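Long-range contacts in steroid delta-isomerase (Pseudomonas aeruginosa, PDB 3MSO), which probably isomerises a steroid-like substrate by shifting a double bond, with an NTF2-like fold: residues B[9-14]-B[102-107]; B[69-74]-B[83-88]; B[94-99]-B[115-120]. All coordinates share one frame; numbering follows the deposited sequence.

Interaction 1 of 3, residues B[9-14]-B[102-107]; sequences ANAAAT and IRFDDD
The opening turns of helix 9-23 pass the point where strand 94-104 ends and its chain enters a turn, with CA of Ala11 5.9 Å from CA of Phe104 and CA of Asn10 6.0 Å from CA of Asp107. Helix laid against curved sheet is the basic theme of the NTF2-like alpha+beta fold, and this contact illustrates it at one rim of the molecule. Phe104, buried, carries most of the contact from the strand side. Its CG stands anti to the carbonyl carbon (chi1 -57°), which sends the ring toward the helix. The methyl CB of Ala11 touches the ring at CD2, 3.7 Å away, and the carbonyl O of the same alanine lies over one face, offset toward the rim; CG2 of Ile102 lies over the opposite face, also toward the rim. Thr14, one helical turn further on, approaches tip to tip and sets its CG2 at the ring edge, 3.7 Å from CE1. The other branch of that threonine leads elsewhere, since OG1 is hydrogen-bonded to the carbonyl O of Gly108. Beyond the apolar patch the contact becomes polar and exposed. The carboxylates of the turn are salt-bridged to arginines: Asp106 to Arg81, Asp105 and Asp107 both to Arg109. What faces the helix is instead the turn backbone, and Asn10 meets it, its CB 3.7 Å from the O of Asp107. Its amide ND2 donates to the carbonyl O of Asp106 at 3.1 Å, nearly straight at 168°, with the acceptor in the amide plane and the donor in the carbonyl plane.

Interaction 2 of 3, residues B[69-74]-B[83-88]; sequences FAYHRQ and VVLEFS
Arg73 grips the carboxylate of Glu86 side-on with two nitrogens: NE donates to OE1 at 3.0 Å and NH2 to OE2 at 2.9 Å. Both acceptors lie in the guanidinium plane, yet the carboxylate is met from above its own plane, the two groups being turned 44° apart. OE1 also takes the backbone N of Arg73 on its anti lone pair, 3.0 Å away, so one residue holds it twice. OE2 has a second cation in Lys97, which should favour the ionised acid, while Arg73 NH1 reaches Ser82 of a neighbouring subunit. Nearby, His72 NE2 and Ser88 OG share a hydrogen bond of 2.6 Å at the imidazole edge. Ala70 and Ser88 form an antiparallel hydrogen-bonded pair; further on, His72 N donates to Glu86 O, and Glu86 N to Arg73 O. Between Tyr71 and Gln74 the first strand has one residue more than its partner, a beta bulge. Phe69 and Phe87 make an offset stack, centroids 4.7 Å apart and planes at 29°, with CE2 of Phe69 over one face of Phe87. The Tyr71 ring crosses Leu85 obliquely, CE1 3.5 Å from CB, and its OH is hydrogen-bonded to Asp100 and Trp18. The whole is a bulged antiparallel beta hairpin at one side of the curved NTF2-like sheet, with Phe69, Tyr71 and Leu85 against helix 9-23 and a salt bridge facing the partner subunit.

Interaction 3 of 3, residues B[94-99]-B[115-120]; sequences RELKGI and VMVRPM
The carbonyl O of Lys97 is the best-held polar atom between the two strands, gripped twice: by one hydrogen bond from Arg118 N, 2.8 Å long with an N-H...O angle of 164°, and by a weaker CA-H...O contact from Val117 CA. The return bond, Lys97 N to Arg118 O at 2.9 Å, lies nearly along the C=O axis and completes an antiparallel hydrogen-bonded pair. Ile99 and Met116 repeat the scheme, Ile99 N donating to Met116 O at 3.0 Å and Met116 N to Ile99 O at 3.3 Å; Gly98 faces Val117 between them as a non-hydrogen-bonded pair. On one face the side chains lie alongside each other in twos. Lys97 CB touches Arg118 CG at 3.8 Å, and Arg118 CG sits in the crowded position between backbone N and carbonyl carbon (chi1 65°). Their cationic ends run the same way, Lys97 NZ 5.2 Å from Arg118 NH1. Glu86 is the salt-bridge partner of Lys97 NZ, and the repulsion is probably eased further by Glu114 of a neighbouring subunit, which bridges to both cations. Ser42 O and Ala45 O of that neighbouring subunit accept from Arg118 NE and NH2. Ile99 CG1 packs on CB of Met116, a selenomethionine here, at 3.9 Å. On the reverse face Leu96 crosses Val117 obliquely, CD2 4.1 Å from CG1, and Val117 continues onto Leu126 of helix 120-138. Pro119, after a cis peptide bond, sets CD against Glu95 O and occupies the N-cap position of that helix. The pairing is a regular antiparallel beta hairpin within the NTF2-like sheet, whose Lys97–Arg118 face forms a subunit interface and whose other face packs in part on helix 120-138.

In the fold
All three contacts reach one curved sheet, in which strands 69-77, 82-91, 94-104 and 110-118 follow one another as antiparallel neighbours. Interaction 2 joins the first two and interaction 3 the last two; their centres are about 11 Å apart, tied by the Glu86–Lys97 salt bridge and a probable hydrogen bond from Phe87 N to Gly98 O. Interaction 1, its centre about 17 Å from that of interaction 2 and about 25 Å from that of interaction 3, attaches the N-terminal helix to the far end of strand 94-104. Along the chain, both segments of interaction 2 fall between those of interaction 1, whereas interactions 1 and 3 alternate. Interactions 2 and 3 both touch the second subunit.

Interaction 1 of 3, residues B[9-14]-B[102-107]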
ATOM      1  N   ALA B   9      30.678  -3.705 -23.148  1.00 48.75           N
ATOM      2  CA  ALA B   9      30.187  -3.570 -24.516  1.00 48.67           C
ATOM      3  C   ALA B   9      28.794  -4.154 -24.722  1.00 53.38           C
ATOM      4  O   ALA B   9      27.909  -3.460 -25.230  1.00 54.57           O
ATOM      5  CB  ALA B   9      31.191  -4.155 -25.510  1.00 49.80           C
ATOM      6  N   ASN B  10      28.583  -5.394 -24.263  1.00 48.09           N
ATOM      7  CA  ASN B  10      27.322  -6.100 -24.435  1.00 47.56           C
ATOM      8  C   ASN B  10      26.191  -5.455 -23.658  1.00 51.10           C
ATOM      9  O   ASN B  10      25.136  -5.208 -24.235  1.00 52.33           O
ATOM     10  CB  ASN B  10      27.477  -7.581 -24.148  1.00 46.67           C
ATOM     11  CG  ASN B  10      28.394  -8.299 -25.109  1.00 59.47           C
ATOM     12  OD1 ASN B  10      28.490  -7.980 -26.301  1.00 53.66           O
ATOM     13  ND2 ASN B  10      29.078  -9.307 -24.620  1.00 52.11           N
ATOM     14  N   ALA B  11      26.444  -5.101 -22.387  1.00 45.23           N
ATOM     15  CA  ALA B  11      25.533  -4.393 -21.493  1.00 42.85           C
ATOM     16  C   ALA B  11      25.118  -3.063 -22.135  1.00 47.94           C
ATOM     17  O   ALA B  11      23.917  -2.778 -22.224  1.00 48.96           O
ATOM     18  CB  ALA B  11      26.234  -4.135 -20.169  1.00 42.56           C
ATOM     19  N   ALA B  12      26.110  -2.287 -22.638  1.00 44.50           N
ATOM     20  CA  ALA B  12      25.905  -1.022 -23.337  1.00 44.76           C
ATOM     21  C   ALA B  12      24.987  -1.196 -24.574  1.00 52.11           C
ATOM     22  O   ALA B  12      24.104  -0.365 -24.803  1.00 54.64           O
ATOM     23  CB  ALA B  12      27.242  -0.427 -23.755  1.00 45.53           C
ATOM     24  N   ALA B  13      25.177  -2.284 -25.345  1.00 46.83           N
ATOM     25  CA  ALA B  13      24.383  -2.576 -26.543  1.00 45.95           C
ATOM     26  C   ALA B  13      22.913  -2.861 -26.192  1.00 47.71           C
ATOM     27  O   ALA B  13      22.026  -2.344 -26.863  1.00 47.42           O
ATOM     28  CB  ALA B  13      24.988  -3.749 -27.290  1.00 47.38           C
ATOM     29  N   THR B  14      22.665  -3.639 -25.119  1.00 43.61           N
ATOM     30  CA  THR B  14      21.311  -3.956 -24.628  1.00 44.14           C
ATOM     31  C   THR B  14      20.656  -2.685 -24.123  1.00 48.86           C
ATOM     32  O   THR B  14      19.501  -2.441 -24.455  1.00 49.15           O
ATOM     33  CB  THR B  14      21.363  -5.015 -23.533  1.00 44.93           C
ATOM     34  OG1 THR B  14      22.079  -6.126 -24.043  1.00 40.60           O
ATOM     35  CG2 THR B  14      19.981  -5.470 -23.073  1.00 40.85           C
ATOM     36  N   ILE B 102      19.096  -1.911 -13.447  1.00 38.53           N
ATOM     37  CA  ILE B 102      19.312  -3.065 -14.316  1.00 40.02           C
ATOM     38  C   ILE B 102      20.701  -3.689 -14.140  1.00 48.41           C
ATOM     39  O   ILE B 102      21.716  -2.985 -14.248  1.00 49.30           O
ATOM     40  CB  ILE B 102      19.060  -2.672 -15.826  1.00 42.28           C
ATOM     41  CG1 ILE B 102      17.777  -1.786 -16.010  1.00 40.69           C
ATOM     42  CG2 ILE B 102      19.075  -3.907 -16.751  1.00 43.27           C
ATOM     43  CD1 ILE B 102      17.615  -1.160 -17.337  1.00 38.67           C
ATOM     44  N   ARG B 103      20.729  -5.023 -13.925  1.00 45.58           N
ATOM     45  CA  ARG B 103      21.936  -5.850 -13.883  1.00 46.27           C
ATOM     46  C   ARG B 103      21.932  -6.766 -15.142  1.00 51.29           C
ATOM     47  O   ARG B 103      20.917  -7.405 -15.451  1.00 52.55           O
ATOM     48  CB  ARG B 103      22.017  -6.697 -12.608  1.00 48.20           C
ATOM     49  CG  ARG B 103      23.301  -7.531 -12.531  1.00 55.38           C
ATOM     50  CD  ARG B 103      23.266  -8.562 -11.431  1.00 56.27           C
ATOM     51  NE  ARG B 103      23.617  -7.967 -10.143  1.00 61.25           N
ATOM     52  CZ  ARG B 103      22.771  -7.797  -9.131  1.00 76.10           C
ATOM     53  NH1 ARG B 103      21.506  -8.204  -9.232  1.00 56.54           N
ATOM     54  NH2 ARG B 103      23.189  -7.244  -8.000  1.00 68.90           N
ATOM     55  N   PHE B 104      23.076  -6.813 -15.850  1.00 45.49           N
ATOM     56  CA  PHE B 104      23.259  -7.605 -17.057  1.00 44.74           C
ATOM     57  C   PHE B 104      24.283  -8.742 -16.837  1.00 53.31           C
ATOM     58  O   PHE B 104      25.113  -8.659 -15.923  1.00 55.28           O
ATOM     59  CB  PHE B 104      23.795  -6.698 -18.160  1.00 44.96           C
ATOM     60  CG  PHE B 104      22.974  -5.491 -18.503  1.00 43.34           C
ATOM     61  CD1 PHE B 104      21.978  -5.563 -19.462  1.00 46.57           C
ATOM     62  CD2 PHE B 104      23.248  -4.264 -17.929  1.00 42.73           C
ATOM     63  CE1 PHE B 104      21.236  -4.435 -19.801  1.00 47.21           C
ATOM     64  CE2 PHE B 104      22.520  -3.134 -18.282  1.00 44.99           C
ATOM     65  CZ  PHE B 104      21.518  -3.223 -19.216  1.00 43.99           C
ATOM     66  N   ASP B 105      24.251  -9.783 -17.686  1.00 50.16           N
ATOM     67  CA  ASP B 105      25.264 -10.840 -17.598  1.00 51.61           C
ATOM     68  C   ASP B 105      26.420 -10.545 -18.580  1.00 59.17           C
ATOM     69  O   ASP B 105      26.403  -9.485 -19.210  1.00 58.18           O
ATOM     70  CB  ASP B 105      24.669 -12.252 -17.775  1.00 53.56           C
ATOM     71  CG  ASP B 105      24.011 -12.586 -19.103  1.00 54.08           C
ATOM     72  OD1 ASP B 105      24.266 -11.869 -20.105  1.00 56.02           O
ATOM     73  OD2 ASP B 105      23.320 -13.605 -19.168  1.00 49.75           O
ATOM     74  N   ASP B 106      27.416 -11.461 -18.694  1.00 58.15           N
ATOM     75  CA  ASP B 106      28.579 -11.331 -19.571  1.00 59.24           C
ATOM     76  C   ASP B 106      28.156 -11.153 -21.027  1.00 61.70           C
ATOM     77  O   ASP B 106      28.843 -10.465 -21.784  1.00 60.35           O
ATOM     78  CB  ASP B 106      29.434 -12.612 -19.498  1.00 64.33           C
ATOM     79  CG  ASP B 106      30.217 -12.844 -18.230  1.00 83.38           C
ATOM     80  OD1 ASP B 106      30.513 -11.862 -17.530  1.00 84.79           O
ATOM     81  OD2 ASP B 106      30.628 -14.006 -17.993  1.00 94.52           O
ATOM     82  N   ASP B 107      27.039 -11.804 -21.412  1.00 57.80           N
ATOM     83  CA  ASP B 107      26.506 -11.793 -22.769  1.00 57.59           C
ATOM     84  C   ASP B 107      25.599 -10.584 -23.060  1.00 57.09           C
ATOM     85  O   ASP B 107      25.131 -10.432 -24.187  1.00 57.07           O
ATOM     86  CB  ASP B 107      25.826 -13.152 -23.114  1.00 61.43           C
ATOM     87  CG  ASP B 107      26.688 -14.388 -22.877  1.00 76.19           C
ATOM     88  OD1 ASP B 107      27.861 -14.392 -23.321  1.00 79.20           O
ATOM     89  OD2 ASP B 107      26.189 -15.356 -22.243  1.00 81.23           O
TER

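Interaction 2 of 3, residues B[69-74]-B[83-88]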
ATOM      1  N   PHE B  69       6.786  10.138 -19.096  1.00 50.99           N
ATOM      2  CA  PHE B  69       7.975   9.399 -18.712  1.00 46.95           C
ATOM      3  C   PHE B  69       9.189  10.032 -19.372  1.00 52.85           C
ATOM      4  O   PHE B  69       9.187  10.257 -20.586  1.00 55.54           O
ATOM      5  CB  PHE B  69       7.875   7.928 -19.107  1.00 46.79           C
ATOM      6  CG  PHE B  69       9.018   7.070 -18.585  1.00 44.77           C
ATOM      7  CD1 PHE B  69      10.220   6.972 -19.286  1.00 45.67           C
ATOM      8  CD2 PHE B  69       8.892   6.365 -17.399  1.00 42.55           C
ATOM      9  CE1 PHE B  69      11.269   6.191 -18.796  1.00 43.70           C
ATOM     10  CE2 PHE B  69       9.933   5.570 -16.930  1.00 42.70           C
ATOM     11  CZ  PHE B  69      11.113   5.495 -17.623  1.00 41.02           C
ATOM     12  N   ALA B  70      10.225  10.307 -18.567  1.00 45.63           N
ATOM     13  CA  ALA B  70      11.447  10.933 -19.037  1.00 44.79           C
ATOM     14  C   ALA B  70      12.624  10.406 -18.242  1.00 44.23           C
ATOM     15  O   ALA B  70      12.545  10.308 -17.035  1.00 41.75           O
ATOM     16  CB  ALA B  70      11.340  12.448 -18.884  1.00 46.24           C
ATOM     17  N   TYR B  71      13.710  10.077 -18.917  1.00 41.42           N
ATOM     18  CA  TYR B  71      14.943   9.628 -18.257  1.00 39.39           C
ATOM     19  C   TYR B  71      15.803  10.839 -17.926  1.00 41.63           C
ATOM     20  O   TYR B  71      15.750  11.845 -18.629  1.00 42.37           O
ATOM     21  CB  TYR B  71      15.729   8.651 -19.143  1.00 38.76           C
ATOM     22  CG  TYR B  71      15.248   7.213 -19.046  1.00 39.98           C
ATOM     23  CD1 TYR B  71      15.079   6.590 -17.805  1.00 41.02           C
ATOM     24  CD2 TYR B  71      15.007   6.462 -20.190  1.00 40.71           C
ATOM     25  CE1 TYR B  71      14.684   5.258 -17.713  1.00 40.92           C
ATOM     26  CE2 TYR B  71      14.624   5.125 -20.108  1.00 41.53           C
ATOM     27  CZ  TYR B  71      14.475   4.524 -18.869  1.00 50.29           C
ATOM     28  OH  TYR B  71      14.078   3.216 -18.787  1.00 51.70           O
ATOM     29  N   HIS B  72      16.527  10.775 -16.817  1.00 35.34           N
ATOM     30  CA  HIS B  72      17.393  11.865 -16.390  1.00 33.74           C
ATOM     31  C   HIS B  72      18.824  11.364 -16.223  1.00 36.42           C
ATOM     32  O   HIS B  72      19.436  11.042 -17.237  1.00 37.61           O
ATOM     33  CB  HIS B  72      16.800  12.577 -15.176  1.00 33.81           C
ATOM     34  CG  HIS B  72      15.464  13.169 -15.501  1.00 38.09           C
ATOM     35  ND1 HIS B  72      15.343  14.222 -16.387  1.00 41.11           N
ATOM     36  CD2 HIS B  72      14.230  12.786 -15.109  1.00 39.73           C
ATOM     37  CE1 HIS B  72      14.050  14.464 -16.481  1.00 41.25           C
ATOM     38  NE2 HIS B  72      13.343  13.628 -15.734  1.00 41.06           N
ATOM     39  N   ARG B  73      19.332  11.220 -14.996  1.00 31.62           N
ATOM     40  CA  ARG B  73      20.680  10.714 -14.753  1.00 31.41           C
ATOM     41  C   ARG B  73      20.790   9.231 -15.032  1.00 38.91           C
ATOM     42  O   ARG B  73      19.853   8.456 -14.792  1.00 41.13           O
ATOM     43  CB  ARG B  73      21.130  10.974 -13.293  1.00 30.45           C
ATOM     44  CG  ARG B  73      21.507  12.423 -13.010  1.00 28.43           C
ATOM     45  CD  ARG B  73      21.789  12.634 -11.546  1.00 36.84           C
ATOM     46  NE  ARG B  73      20.568  12.552 -10.739  1.00 38.26           N
ATOM     47  CZ  ARG B  73      20.524  12.816  -9.441  1.00 51.31           C
ATOM     48  NH1 ARG B  73      21.623  13.187  -8.795  1.00 53.59           N
ATOM     49  NH2 ARG B  73      19.382  12.730  -8.781  1.00 30.90           N
ATOM     50  N   GLN B  74      21.961   8.835 -15.525  1.00 33.73           N
ATOM     51  CA  GLN B  74      22.300   7.447 -15.809  1.00 32.52           C
ATOM     52  C   GLN B  74      23.632   7.196 -15.135  1.00 35.43           C
ATOM     53  O   GLN B  74      24.607   7.918 -15.367  1.00 36.73           O
ATOM     54  CB  GLN B  74      22.363   7.183 -17.322  1.00 34.31           C
ATOM     55  CG  GLN B  74      21.018   7.447 -17.978  1.00 47.90           C
ATOM     56  CD  GLN B  74      20.914   7.000 -19.391  1.00 59.03           C
ATOM     57  OE1 GLN B  74      21.661   6.140 -19.850  1.00 44.82           O
ATOM     58  NE2 GLN B  74      19.951   7.564 -20.094  1.00 59.71           N
ATOM     59  N   VAL B  83      23.469  -0.722 -14.137  1.00 42.98           N
ATOM     60  CA  VAL B  83      23.076   0.627 -14.488  1.00 41.42           C
ATOM     61  C   VAL B  83      21.870   1.066 -13.661  1.00 44.95           C
ATOM     62  O   VAL B  83      21.027   0.239 -13.296  1.00 45.22           O
ATOM     63  CB  VAL B  83      22.823   0.710 -16.023  1.00 45.42           C
ATOM     64  CG1 VAL B  83      21.451   0.171 -16.435  1.00 44.38           C
ATOM     65  CG2 VAL B  83      23.038   2.120 -16.555  1.00 45.93           C
ATOM     66  N   VAL B  84      21.811   2.353 -13.339  1.00 40.90           N
ATOM     67  CA  VAL B  84      20.650   2.976 -12.711  1.00 40.15           C
ATOM     68  C   VAL B  84      20.199   4.079 -13.665  1.00 43.60           C
ATOM     69  O   VAL B  84      20.996   4.963 -14.025  1.00 43.59           O
ATOM     70  CB  VAL B  84      20.868   3.479 -11.255  1.00 43.31           C
ATOM     71  CG1 VAL B  84      19.822   4.531 -10.867  1.00 42.20           C
ATOM     72  CG2 VAL B  84      20.845   2.317 -10.272  1.00 42.86           C
ATOM     73  N   LEU B  85      18.946   3.966 -14.126  1.00 38.64           N
ATOM     74  CA  LEU B  85      18.322   4.948 -15.018  1.00 38.03           C
ATOM     75  C   LEU B  85      17.272   5.692 -14.217  1.00 41.73           C
ATOM     76  O   LEU B  85      16.227   5.116 -13.882  1.00 43.62           O
ATOM     77  CB  LEU B  85      17.694   4.290 -16.275  1.00 37.68           C
ATOM     78  CG  LEU B  85      18.545   3.261 -17.013  1.00 40.90           C
ATOM     79  CD1 LEU B  85      17.734   2.538 -18.052  1.00 40.34           C
ATOM     80  CD2 LEU B  85      19.819   3.899 -17.591  1.00 41.47           C
ATOM     81  N   GLU B  86      17.598   6.937 -13.830  1.00 35.13           N
ATOM     82  CA  GLU B  86      16.718   7.823 -13.062  1.00 34.20           C
ATOM     83  C   GLU B  86      15.642   8.349 -14.004  1.00 40.03           C
ATOM     84  O   GLU B  86      15.965   8.765 -15.127  1.00 41.75           O
ATOM     85  CB  GLU B  86      17.528   9.001 -12.476  1.00 35.25           C
ATOM     86  CG  GLU B  86      16.675  10.082 -11.837  1.00 37.48           C
ATOM     87  CD  GLU B  86      17.384  11.373 -11.511  1.00 40.68           C
ATOM     88  OE1 GLU B  86      18.164  11.872 -12.351  1.00 51.10           O
ATOM     89  OE2 GLU B  86      17.113  11.917 -10.421  1.00 31.30           O
ATOM     90  N   PHE B  87      14.371   8.354 -13.552  1.00 34.72           N
ATOM     91  CA  PHE B  87      13.276   8.879 -14.351  1.00 35.60           C
ATOM     92  C   PHE B  87      12.281   9.699 -13.553  1.00 43.09           C
ATOM     93  O   PHE B  87      12.160   9.549 -12.326  1.00 43.36           O
ATOM     94  CB  PHE B  87      12.545   7.754 -15.137  1.00 37.79           C
ATOM     95  CG  PHE B  87      11.802   6.723 -14.303  1.00 38.92           C
ATOM     96  CD1 PHE B  87      10.513   6.975 -13.832  1.00 40.54           C
ATOM     97  CD2 PHE B  87      12.380   5.489 -14.015  1.00 40.14           C
ATOM     98  CE1 PHE B  87       9.829   6.026 -13.069  1.00 40.04           C
ATOM     99  CE2 PHE B  87      11.691   4.538 -13.238  1.00 42.29           C
ATOM    100  CZ  PHE B  87      10.433   4.827 -12.756  1.00 39.50           C
ATOM    101  N   SER B  88      11.518  10.525 -14.280  1.00 40.90           N
ATOM    102  CA  SER B  88      10.365  11.280 -13.810  1.00 41.44           C
ATOM    103  C   SER B  88       9.205  10.745 -14.630  1.00 47.88           C
ATOM    104  O   SER B  88       9.405  10.278 -15.746  1.00 46.95           O
ATOM    105  CB  SER B  88      10.543  12.767 -14.063  1.00 47.55           C
ATOM    106  OG  SER B  88      10.851  13.020 -15.423  1.00 59.84           O
TER

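Interaction 3 of 3, residues B[94-99]-B[115-120]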
ATOM      1  N   ARG B  94      -0.671  12.343  -9.865  1.00 69.84           N
ATOM      2  CA  ARG B  94       0.513  11.981  -9.112  1.00 65.67           C
ATOM      3  C   ARG B  94       1.803  12.066  -9.856  1.00 66.15           C
ATOM      4  O   ARG B  94       2.106  11.261 -10.735  1.00 65.14           O
ATOM      5  CB  ARG B  94       0.335  10.681  -8.320  1.00 63.09           C
ATOM      6  CG  ARG B  94      -0.065  10.916  -6.858  1.00 72.29           C
ATOM      7  CD  ARG B  94      -1.304  11.775  -6.738  1.00 83.77           C
ATOM      8  NE  ARG B  94      -1.626  12.130  -5.358  1.00 90.85           N
ATOM      9  CZ  ARG B  94      -2.583  11.556  -4.646  1.00106.95           C
ATOM     10  NH1 ARG B  94      -3.312  10.575  -5.170  1.00 92.04           N
ATOM     11  NH2 ARG B  94      -2.823  11.954  -3.406  1.00 96.71           N
ATOM     12  N   GLU B  95       2.544  13.094  -9.496  1.00 60.90           N
ATOM     13  CA  GLU B  95       3.860  13.387 -10.014  1.00 58.77           C
ATOM     14  C   GLU B  95       4.821  12.396  -9.357  1.00 57.30           C
ATOM     15  O   GLU B  95       4.754  12.210  -8.152  1.00 57.76           O
ATOM     16  CB  GLU B  95       4.199  14.845  -9.653  1.00 61.28           C
ATOM     17  CG  GLU B  95       5.144  15.519 -10.621  1.00 69.26           C
ATOM     18  CD  GLU B  95       4.563  15.741 -11.998  1.00 83.31           C
ATOM     19  OE1 GLU B  95       3.753  16.682 -12.157  1.00 73.00           O
ATOM     20  OE2 GLU B  95       4.921  14.973 -12.919  1.00 84.19           O
ATOM     21  N   LEU B  96       5.635  11.680 -10.119  1.00 49.80           N
ATOM     22  CA  LEU B  96       6.534  10.741  -9.451  1.00 46.01           C
ATOM     23  C   LEU B  96       7.979  10.768  -9.950  1.00 48.93           C
ATOM     24  O   LEU B  96       8.303  11.327 -10.999  1.00 47.02           O
ATOM     25  CB  LEU B  96       5.965   9.307  -9.338  1.00 44.51           C
ATOM     26  CG  LEU B  96       5.787   8.517 -10.631  1.00 49.32           C
ATOM     27  CD1 LEU B  96       7.103   7.808 -11.091  1.00 48.10           C
ATOM     28  CD2 LEU B  96       4.690   7.509 -10.490  1.00 51.65           C
ATOM     29  N   LYS B  97       8.824  10.102  -9.184  1.00 45.79           N
ATOM     30  CA  LYS B  97      10.249   9.992  -9.414  1.00 44.52           C
ATOM     31  C   LYS B  97      10.621   8.531  -9.218  1.00 46.23           C
ATOM     32  O   LYS B  97      10.039   7.863  -8.342  1.00 46.22           O
ATOM     33  CB  LYS B  97      10.925  10.856  -8.353  1.00 47.67           C
ATOM     34  CG  LYS B  97      12.227  11.418  -8.752  1.00 57.81           C
ATOM     35  CD  LYS B  97      12.197  12.410  -9.892  1.00 52.50           C
ATOM     36  CE  LYS B  97      13.577  12.298 -10.497  1.00 45.56           C
ATOM     37  NZ  LYS B  97      14.646  12.403  -9.445  1.00 48.11           N
ATOM     38  N   GLY B  98      11.526   8.028 -10.047  1.00 39.39           N
ATOM     39  CA  GLY B  98      11.900   6.624  -9.955  1.00 37.63           C
ATOM     40  C   GLY B  98      13.232   6.240 -10.544  1.00 41.88           C
ATOM     41  O   GLY B  98      13.913   7.065 -11.157  1.00 41.27           O
ATOM     42  N   ILE B  99      13.597   4.953 -10.363  1.00 38.39           N
ATOM     43  CA  ILE B  99      14.810   4.354 -10.915  1.00 37.27           C
ATOM     44  C   ILE B  99      14.560   2.979 -11.519  1.00 42.76           C
ATOM     45  O   ILE B  99      13.806   2.194 -10.972  1.00 43.23           O
ATOM     46  CB  ILE B  99      16.024   4.302  -9.929  1.00 39.91           C
ATOM     47  CG1 ILE B  99      15.735   3.468  -8.659  1.00 41.59           C
ATOM     48  CG2 ILE B  99      16.564   5.685  -9.607  1.00 40.02           C
ATOM     49  CD1 ILE B  99      16.952   2.609  -8.150  1.00 49.18           C
ATOM     50  N   VAL B 115      12.832  -1.905  -9.803  1.00 39.34           N
ATOM     51  CA  VAL B 115      12.243  -0.563  -9.896  1.00 38.50           C
ATOM     52  C   VAL B 115      11.923  -0.026  -8.494  1.00 39.72           C
ATOM     53  O   VAL B 115      11.477  -0.785  -7.639  1.00 39.76           O
ATOM     54  CB  VAL B 115      10.985  -0.559 -10.823  1.00 43.26           C
ATOM     55  CG1 VAL B 115      10.350   0.830 -10.918  1.00 42.92           C
ATOM     56  CG2 VAL B 115      11.321  -1.087 -12.214  1.00 43.59           C
HETATM   57  N   MSE B 116      12.189   1.271  -8.258  1.00 33.70           N
HETATM   58  CA  MSE B 116      11.819   2.001  -7.024  1.00 31.99           C
HETATM   59  C   MSE B 116      11.152   3.313  -7.471  1.00 41.98           C
HETATM   60  O   MSE B 116      11.547   3.917  -8.473  1.00 41.73           O
HETATM   61  CB  MSE B 116      13.010   2.330  -6.126  1.00 31.65           C
HETATM   62  CG  MSE B 116      13.839   1.121  -5.751  1.00 34.39           C
HETATM   63 SE   MSE B 116      15.092   1.547  -4.354  0.75 35.53          SE
HETATM   64  CE  MSE B 116      16.186  -0.050  -4.517  1.00 31.37           C
ATOM     65  N   VAL B 117      10.126   3.720  -6.744  1.00 41.27           N
ATOM     66  CA  VAL B 117       9.359   4.922  -7.030  1.00 41.00           C
ATOM     67  C   VAL B 117       9.204   5.695  -5.721  1.00 46.31           C
ATOM     68  O   VAL B 117       9.194   5.091  -4.646  1.00 47.80           O
ATOM     69  CB  VAL B 117       8.003   4.545  -7.735  1.00 43.42           C
ATOM     70  CG1 VAL B 117       6.929   5.623  -7.560  1.00 43.67           C
ATOM     71  CG2 VAL B 117       8.217   4.234  -9.224  1.00 42.10           C
ATOM     72  N   ARG B 118       9.171   7.029  -5.817  1.00 42.64           N
ATOM     73  CA  ARG B 118       8.923   7.968  -4.716  1.00 41.32           C
ATOM     74  C   ARG B 118       8.082   9.158  -5.258  1.00 45.88           C
ATOM     75  O   ARG B 118       8.202   9.466  -6.453  1.00 45.55           O
ATOM     76  CB  ARG B 118      10.228   8.428  -4.045  1.00 34.83           C
ATOM     77  CG  ARG B 118      11.157   9.248  -4.937  1.00 36.00           C
ATOM     78  CD  ARG B 118      12.175  10.000  -4.099  1.00 37.32           C
ATOM     79  NE  ARG B 118      11.555  11.102  -3.360  1.00 34.50           N
ATOM     80  CZ  ARG B 118      11.384  12.320  -3.855  1.00 42.66           C
ATOM     81  NH1 ARG B 118      11.797  12.610  -5.081  1.00 41.01           N
ATOM     82  NH2 ARG B 118      10.806  13.263  -3.124  1.00 33.05           N
ATOM     83  N   PRO B 119       7.245   9.844  -4.441  1.00 44.01           N
ATOM     84  CA  PRO B 119       6.951   9.612  -3.004  1.00 45.31           C
ATOM     85  C   PRO B 119       5.898   8.524  -2.807  1.00 51.28           C
ATOM     86  O   PRO B 119       5.456   7.921  -3.784  1.00 52.81           O
ATOM     87  CB  PRO B 119       6.459  10.984  -2.539  1.00 48.28           C
ATOM     88  CG  PRO B 119       5.739  11.532  -3.737  1.00 52.57           C
ATOM     89  CD  PRO B 119       6.439  10.963  -4.968  1.00 46.26           C
HETATM   90  N   MSE B 120       5.479   8.286  -1.572  1.00 48.22           N
HETATM   91  CA  MSE B 120       4.446   7.304  -1.253  1.00 48.39           C
HETATM   92  C   MSE B 120       3.210   7.423  -2.181  1.00 52.96           C
HETATM   93  O   MSE B 120       2.794   6.422  -2.756  1.00 52.91           O
HETATM   94  CB  MSE B 120       4.032   7.459   0.218  1.00 52.19           C
HETATM   95  CG  MSE B 120       2.812   6.631   0.588  1.00 60.54           C
HETATM   96 SE   MSE B 120       3.196   4.741   0.518  0.75 68.37          SE
HETATM   97  CE  MSE B 120       3.729   4.647   2.412  1.00 65.56           C
TER